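Local coordinates for protein DNA polymerase III subunit beta (Pseudomonas aeruginosa, PDB 4TSZ) that forms a ring-shaped sliding clamp that tethers DNA polymerases and other proteins to DNA and makes replication processive, at residues L28-N33 with E68-A73; L317-N322 with V363-L368. All blocks are in the same frame, centred on the assembly; numbering follows the deposited sequence.

Interaction 1. Residues L28-N33 with E68-A73; sequences LPVLSN and EITVPA
Asn33 and Thr70 carry the side-chain hydrogen bond of this contact. The ND2 of Asn33 donates to OG1 of Thr70 over 3.0 Å, nearly straight at 168° and with the hydroxyl oxygen in the amide plane. Thr70 turns its hydroxyl to the amide by placing OG1 between its own backbone N and carbonyl carbon (chi1 83°). The same oxygen is hydrogen-bonded to the carbonyl of Leu112, so the buried hydroxyl is gripped from two partners, one of them in the loop after strand 105-110.

A backbone bond closes the other end: Ala73 N donates to Ser32 O at 3.1 Å.

The remaining touches are van der Waals or weakly polar. The CA of Asn33 lies 3.1 Å from Val71 O, a bent CA-H...O contact. Its amide oxygen OD1 rests 3.4 Å from Pro72 CA, at the proline's backbone. Val30 brings CG2 to 3.7 Å from Thr70 OG1, the two side chains crossing at about a right angle.

Asn33 pairs with Pro72 as an antiparallel non-hydrogen-bonded pair, CA to CA 4.3 Å. Here a 3-10 turn runs into strand 33-39 just where its neighbour, strand 67-72, passes through the N-cap Pro72 into helix 73-82, a strand-to-helix junction of the N-terminal domain in the DNA-clamp fold.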
# COMPACT_ATOMS: atom_id res chain seq x y z
N LEU E 28 3.24 -27.75 -3.20
CA LEU E 28 2.62 -28.64 -4.18
C LEU E 28 2.11 -27.77 -5.36
O LEU E 28 1.51 -26.72 -5.10
CB LEU E 28 1.48 -29.42 -3.51
CG LEU E 28 1.05 -30.76 -4.13
CD1 LEU E 28 2.14 -31.83 -4.00
CD2 LEU E 28 -0.22 -31.27 -3.47
N PRO E 29 2.41 -28.12 -6.63
CA PRO E 29 2.00 -27.25 -7.76
C PRO E 29 0.50 -27.06 -7.92
O PRO E 29 0.07 -25.97 -8.30
CB PRO E 29 2.64 -27.91 -8.99
CG PRO E 29 3.65 -28.87 -8.46
CD PRO E 29 3.14 -29.31 -7.12
N VAL E 30 -0.30 -28.12 -7.63
CA VAL E 30 -1.76 -28.09 -7.73
C VAL E 30 -2.41 -27.05 -6.79
O VAL E 30 -3.47 -26.52 -7.11
CB VAL E 30 -2.39 -29.51 -7.64
CG1 VAL E 30 -2.54 -29.97 -6.19
CG2 VAL E 30 -3.72 -29.59 -8.39
N LEU E 31 -1.73 -26.71 -5.67
CA LEU E 31 -2.16 -25.72 -4.68
C LEU E 31 -2.26 -24.30 -5.24
O LEU E 31 -2.99 -23.49 -4.69
CB LEU E 31 -1.21 -25.75 -3.47
CG LEU E 31 -1.80 -26.25 -2.15
CD1 LEU E 31 -2.10 -27.75 -2.20
CD2 LEU E 31 -0.87 -25.95 -0.99
N SER E 32 -1.54 -24.02 -6.35
CA SER E 32 -1.55 -22.73 -7.05
C SER E 32 -2.74 -22.66 -8.01
O SER E 32 -3.02 -21.60 -8.57
CB SER E 32 -0.26 -22.55 -7.84
OG SER E 32 0.85 -22.38 -6.97
N ASN E 33 -3.42 -23.81 -8.21
CA ASN E 33 -4.52 -23.95 -9.14
C ASN E 33 -5.91 -23.87 -8.53
O ASN E 33 -6.11 -24.17 -7.35
CB ASN E 33 -4.36 -25.24 -9.97
CG ASN E 33 -3.24 -25.20 -10.98
OD1 ASN E 33 -2.38 -24.33 -10.96
ND2 ASN E 33 -3.24 -26.15 -11.91
N GLU E 68 -13.93 -31.94 -15.18
CA GLU E 68 -13.16 -31.32 -14.12
C GLU E 68 -11.71 -31.15 -14.52
O GLU E 68 -11.15 -32.00 -15.23
CB GLU E 68 -13.34 -32.05 -12.78
CG GLU E 68 -13.01 -33.53 -12.81
CD GLU E 68 -13.05 -34.24 -11.47
OE1 GLU E 68 -13.86 -33.82 -10.60
OE2 GLU E 68 -12.30 -35.22 -11.30
N ILE E 69 -11.11 -30.04 -14.09
CA ILE E 69 -9.73 -29.67 -14.38
C ILE E 69 -9.24 -28.64 -13.37
O ILE E 69 -10.05 -28.01 -12.68
CB ILE E 69 -9.63 -29.15 -15.86
CG1 ILE E 69 -8.22 -29.36 -16.47
CG2 ILE E 69 -10.13 -27.72 -16.04
N THR E 70 -7.93 -28.48 -13.26
CA THR E 70 -7.33 -27.44 -12.42
C THR E 70 -6.49 -26.57 -13.32
O THR E 70 -5.87 -27.08 -14.25
CB THR E 70 -6.58 -27.98 -11.17
OG1 THR E 70 -5.26 -28.38 -11.52
CG2 THR E 70 -7.32 -29.10 -10.43
N VAL E 71 -6.50 -25.26 -13.09
CA VAL E 71 -5.77 -24.26 -13.88
C VAL E 71 -5.12 -23.22 -12.96
O VAL E 71 -5.66 -22.98 -11.89
CB VAL E 71 -6.66 -23.57 -14.97
CG1 VAL E 71 -6.99 -24.52 -16.11
CG2 VAL E 71 -7.93 -22.98 -14.38
N PRO E 72 -3.99 -22.54 -13.36
CA PRO E 72 -3.41 -21.50 -12.49
C PRO E 72 -4.46 -20.45 -12.12
O PRO E 72 -5.04 -19.81 -13.01
CB PRO E 72 -2.28 -20.91 -13.34
CG PRO E 72 -1.98 -21.90 -14.34
CD PRO E 72 -3.22 -22.68 -14.61
N ALA E 73 -4.77 -20.35 -10.82
CA ALA E 73 -5.81 -19.46 -10.30
C ALA E 73 -5.58 -17.97 -10.57
O ALA E 73 -6.48 -17.32 -11.09
CB ALA E 73 -6.04 -19.72 -8.81

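Interaction 2. Residues L317-N322 with V363-L368; sequences LEIGFN and VMPMRL
Phe321 and Pro365 meet at the apolar centre, with Pro365 CB 4.0 Å above one face of the ring and offset toward its rim. Val363 CG1 adds a contact at 3.7 Å from Phe321 CD1, while Val363 O lies in the ring plane, at its edge, 3.3 Å from CE1. Ile319 extends CG1, anti to its backbone N (chi1 -169°), to 3.8 Å from Pro365 CB.

Strand 317-322 is an edge strand of the C-terminal clamp domain, and the chain's last residues fold back across it after strand 359-363. The bound peptide lies against this tail, hydrogen-bonding to the backbone of Pro365 and Arg367 and packing on Met364 and Met366, so the contact forms one wall of its binding site.

Beyond the ring, Leu368 lays CD2 along the backbone, 3.5 Å from Gly320 N. Met366, CG anti to the carbonyl carbon (chi1 -72°) and SD anti to CA, rests SD 3.5 Å from Asn322 N. Its N donates to Gly320 O at 2.8 Å, straight at the hydrogen but well above the carbonyl plane (59° out). At the polar edge one water accepts from Asn322 N and donates to Met364 O, while Asn322 OD1 caps helix 323-330 at Tyr325 N.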
# COMPACT_ATOMS: atom_id res chain seq x y z
N LEU E 317 -3.63 5.60 41.67
CA LEU E 317 -3.07 4.41 41.05
C LEU E 317 -2.01 4.78 40.02
O LEU E 317 -2.26 5.58 39.12
CB LEU E 317 -4.17 3.52 40.42
CG LEU E 317 -3.70 2.31 39.59
CD1 LEU E 317 -3.02 1.25 40.45
CD2 LEU E 317 -4.86 1.69 38.82
N GLU E 318 -0.81 4.20 40.19
CA GLU E 318 0.29 4.32 39.25
C GLU E 318 0.42 2.93 38.62
O GLU E 318 0.62 1.96 39.34
CB GLU E 318 1.59 4.76 39.94
CG GLU E 318 2.71 5.03 38.94
CD GLU E 318 4.03 5.47 39.54
OE1 GLU E 318 4.72 4.63 40.15
OE2 GLU E 318 4.39 6.66 39.36
N ILE E 319 0.25 2.85 37.29
CA ILE E 319 0.27 1.57 36.57
C ILE E 319 0.93 1.69 35.19
O ILE E 319 0.78 2.71 34.51
CB ILE E 319 -1.17 0.94 36.54
CG1 ILE E 319 -1.18 -0.53 36.04
CG2 ILE E 319 -2.21 1.84 35.84
CD1 ILE E 319 -2.43 -1.34 36.40
N GLY E 320 1.70 0.66 34.82
CA GLY E 320 2.38 0.60 33.53
C GLY E 320 1.66 -0.28 32.54
O GLY E 320 1.10 -1.31 32.91
N PHE E 321 1.63 0.14 31.27
CA PHE E 321 0.97 -0.62 30.20
C PHE E 321 1.69 -0.48 28.88
O PHE E 321 2.33 0.54 28.61
CB PHE E 321 -0.48 -0.13 29.99
CG PHE E 321 -1.48 -0.66 30.97
CD1 PHE E 321 -1.93 -1.97 30.90
CD2 PHE E 321 -2.02 0.17 31.95
CE1 PHE E 321 -2.86 -2.46 31.82
CE2 PHE E 321 -2.95 -0.32 32.86
CZ PHE E 321 -3.36 -1.64 32.80
N ASN E 322 1.52 -1.51 28.03
CA ASN E 322 2.01 -1.46 26.67
C ASN E 322 0.93 -0.61 25.95
O ASN E 322 -0.25 -0.98 25.96
CB ASN E 322 2.13 -2.88 26.07
CG ASN E 322 2.46 -2.94 24.59
OD1 ASN E 322 1.90 -2.21 23.77
ND2 ASN E 322 3.30 -3.86 24.18
N VAL E 363 -6.22 -6.44 29.77
CA VAL E 363 -4.84 -6.10 29.46
C VAL E 363 -4.00 -6.25 30.73
O VAL E 363 -4.21 -5.51 31.68
CB VAL E 363 -4.65 -4.68 28.82
CG1 VAL E 363 -3.19 -4.45 28.41
CG2 VAL E 363 -5.56 -4.48 27.61
N MET E 364 -3.02 -7.18 30.72
CA MET E 364 -2.10 -7.33 31.85
C MET E 364 -1.14 -6.12 31.84
O MET E 364 -0.69 -5.69 30.77
CB MET E 364 -1.26 -8.62 31.75
CG MET E 364 -1.95 -9.85 32.30
SD MET E 364 -2.61 -9.71 34.00
CE MET E 364 -1.12 -9.90 34.95
N PRO E 365 -0.83 -5.56 33.02
CA PRO E 365 0.10 -4.41 33.05
C PRO E 365 1.57 -4.80 32.86
O PRO E 365 1.91 -5.98 32.66
CB PRO E 365 -0.15 -3.82 34.45
CG PRO E 365 -0.52 -4.98 35.28
CD PRO E 365 -1.27 -5.92 34.38
N MET E 366 2.45 -3.79 32.89
CA MET E 366 3.90 -3.91 32.81
C MET E 366 4.46 -3.43 34.15
O MET E 366 3.90 -2.51 34.75
CB MET E 366 4.46 -3.01 31.70
CG MET E 366 4.17 -3.48 30.29
SD MET E 366 4.74 -2.28 29.07
CE MET E 366 6.51 -2.43 29.24
N ARG E 367 5.58 -4.03 34.59
CA ARG E 367 6.23 -3.60 35.83
C ARG E 367 6.94 -2.28 35.56
O ARG E 367 7.65 -2.15 34.55
CB ARG E 367 7.22 -4.67 36.34
N LEU E 368 6.67 -1.28 36.42
CA LEU E 368 7.24 0.06 36.35
C LEU E 368 8.60 0.09 37.05
O LEU E 368 9.61 0.33 36.40
CB LEU E 368 6.29 1.05 37.04
CG LEU E 368 5.52 2.10 36.21
CD1 LEU E 368 5.52 1.80 34.71
CD2 LEU E 368 4.12 2.25 36.73
O HOH W 1 0.75 -4.01 29.08

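Overall arrangement
The two contacts sit in the first and last domains of one chain, on opposite sides of its centre, with centres about 50 Å apart. Interaction 1 is buried and mainly polar: a side-chain amide, a hydroxyl and backbone groups join a 3-10 turn and the start of one strand to the end of its neighbour. Interaction 2 is partly buried and mainly apolar, with an aromatic ring, a proline and thioether and leucine ends, and it reaches the surface where the peptide binds. Each includes the residue just before a helix, Pro72 in one and Asn322 in the other. Their outer partners differ: Pro72 packs on Glu302 of the second subunit, whereas tail 363-368 faces the peptide.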